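Phytase (Debaryomyces castellii, PDB 2GFI) probably hydrolyses phosphate monoesters of phytate (inositol hexakisphosphate), releasing phosphate, as a 3-phytase of the histidine acid phosphatase family. Local coordinates at residues G71-P75 against Y261-V265. Coordinates in Å, arbitrary orientation, origin at the centre of the assembly. Residue numbers count along the deposited sequence, not the author numbering.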
loop_
_atom_site.group_PDB
_atom_site.type_symbol
_atom_site.label_atom_id
_atom_site.label_comp_id
_atom_site.label_asym_id
_atom_site.label_seq_id
_atom_site.Cartn_x
_atom_site.Cartn_y
_atom_site.Cartn_z
ATOM N N GLY A 71 11.149 -12.714 20.108
ATOM C CA GLY A 71 10.987 -11.590 19.171
ATOM C C GLY A 71 12.311 -10.876 18.875
ATOM O O GLY A 71 13.369 -11.286 19.369
ATOM N N GLU A 72 12.230 -9.796 18.092
ATOM C CA GLU A 72 13.354 -8.940 17.796
ATOM C C GLU A 72 14.126 -8.607 19.071
ATOM O O GLU A 72 13.545 -8.404 20.130
ATOM C CB GLU A 72 12.894 -7.652 17.107
ATOM C CG GLU A 72 12.329 -7.836 15.694
ATOM C CD GLU A 72 10.833 -8.187 15.633
ATOM O OE1 GLU A 72 10.263 -8.764 16.579
ATOM O OE2 GLU A 72 10.199 -7.888 14.608
ATOM N N ARG A 73 15.435 -8.538 18.947
ATOM C CA ARG A 73 16.297 -8.313 20.070
ATOM C C ARG A 73 17.428 -7.378 19.702
ATOM O O ARG A 73 17.655 -7.048 18.520
ATOM C CB ARG A 73 16.842 -9.653 20.586
ATOM C CG ARG A 73 17.417 -10.574 19.494
ATOM C CD ARG A 73 18.446 -11.466 20.084
ATOM N NE ARG A 73 19.054 -12.420 19.185
ATOM C CZ ARG A 73 20.198 -12.188 18.556
ATOM N NH1 ARG A 73 20.814 -11.036 18.699
ATOM N NH2 ARG A 73 20.722 -13.099 17.778
ATOM N N TYR A 74 18.101 -6.906 20.750
ATOM C CA TYR A 74 19.405 -6.317 20.663
ATOM C C TYR A 74 20.376 -7.391 20.206
ATOM O O TYR A 74 20.067 -8.593 20.260
ATOM C CB TYR A 74 19.838 -5.813 22.039
ATOM C CG TYR A 74 19.327 -4.432 22.348
ATOM C CD1 TYR A 74 20.111 -3.308 22.085
ATOM C CD2 TYR A 74 18.049 -4.247 22.897
ATOM C CE1 TYR A 74 19.633 -2.012 22.380
ATOM C CE2 TYR A 74 17.565 -2.976 23.173
ATOM C CZ TYR A 74 18.353 -1.872 22.913
ATOM O OH TYR A 74 17.852 -0.623 23.182
ATOM N N PRO A 75 21.558 -6.968 19.764
ATOM C CA PRO A 75 22.578 -7.924 19.372
ATOM C C PRO A 75 22.935 -8.817 20.554
ATOM O O PRO A 75 22.763 -8.433 21.714
ATOM C CB PRO A 75 23.757 -7.044 18.963
ATOM C CG PRO A 75 23.160 -5.691 18.685
ATOM C CD PRO A 75 21.979 -5.573 19.577
ATOM N N TYR A 261 20.468 -5.186 13.244
ATOM C CA TYR A 261 20.285 -4.788 14.631
ATOM C C TYR A 261 19.958 -3.350 14.894
ATOM O O TYR A 261 19.152 -3.089 15.754
ATOM C CB TYR A 261 21.409 -5.337 15.528
ATOM C CG TYR A 261 21.169 -6.800 15.635
ATOM C CD1 TYR A 261 20.156 -7.275 16.450
ATOM C CD2 TYR A 261 21.865 -7.693 14.836
ATOM C CE1 TYR A 261 19.871 -8.607 16.518
ATOM C CE2 TYR A 261 21.593 -9.056 14.905
ATOM C CZ TYR A 261 20.583 -9.491 15.756
ATOM O OH TYR A 261 20.276 -10.818 15.828
ATOM N N GLU A 262 20.562 -2.407 14.177
ATOM C CA GLU A 262 20.205 -1.015 14.371
ATOM C C GLU A 262 18.762 -0.745 13.925
ATOM O O GLU A 262 18.030 0.074 14.534
ATOM C CB GLU A 262 21.150 -0.110 13.577
ATOM C CG GLU A 262 20.952 1.359 13.917
ATOM C CD GLU A 262 22.071 2.213 13.369
ATOM O OE1 GLU A 262 22.404 2.074 12.170
ATOM O OE2 GLU A 262 22.621 3.023 14.141
ATOM N N LEU A 263 18.365 -1.421 12.846
ATOM C CA LEU A 263 16.970 -1.436 12.428
ATOM C C LEU A 263 16.055 -1.939 13.573
ATOM O O LEU A 263 15.120 -1.235 13.965
ATOM C CB LEU A 263 16.819 -2.288 11.151
ATOM C CG LEU A 263 15.412 -2.486 10.564
ATOM C CD1 LEU A 263 14.772 -1.160 10.149
ATOM C CD2 LEU A 263 15.552 -3.378 9.332
ATOM N N ASN A 264 16.352 -3.114 14.137
ATOM C CA ASN A 264 15.613 -3.616 15.302
ATOM C C ASN A 264 15.574 -2.587 16.422
ATOM O O ASN A 264 14.521 -2.265 16.967
ATOM C CB ASN A 264 16.278 -4.871 15.874
ATOM C CG ASN A 264 16.105 -6.056 15.018
ATOM O OD1 ASN A 264 15.414 -6.001 14.006
ATOM N ND2 ASN A 264 16.721 -7.160 15.413
ATOM N N VAL A 265 16.731 -2.045 16.744
ATOM C CA VAL A 265 16.837 -1.196 17.921
ATOM C C VAL A 265 16.255 0.194 17.737
ATOM O O VAL A 265 15.566 0.699 18.621
ATOM C CB VAL A 265 18.298 -1.144 18.427
ATOM C CG1 VAL A 265 18.455 -0.042 19.496
ATOM C CG2 VAL A 265 18.702 -2.527 18.962
#
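A buried loop-on-helix contact sets residues 71-75, between strand 59-69 and helix 77-91, against residues 261-265 near the C-terminal end of helix 249-266. Tyr261, Asn264 and Val265 face the loop from one side of the helix. The one hydrogen bond across it runs from Asn264 ND2 to the backbone Arg73 O (3.2 Å, 156°); the same ND2 also donates to Ala40 O, so the amide ties two loops to the helix. Further along the loop, carbon packing takes over: Pro75 CA lies over a face of the Tyr261 ring, 4.1 Å from its centroid, with Pro75 CG 3.6 Å from Tyr261 CB, and Val265 CG2 makes a CH-pi contact 3.7 Å from the centroid of Tyr74, whose hydroxyl is hydrogen-bonded to Asn126 O. Residues 69-73 spell RHGER, the RHGxR signature of histidine acid phosphatases, in which His70 is the predicted nucleophile and the second arginine, as in relatives, probably binds the scissile phosphate. The Arg73 side chain comes within about 3 Å (nearest atoms) of that of His70, and within the loop Arg73 NH1 donates a hydrogen bond to Tyr74 O (3.0 Å). Tyr261 OH sits over the guanidinium face, 2.9 Å from Arg73 NH1, at an angle too poor for a hydrogen bond.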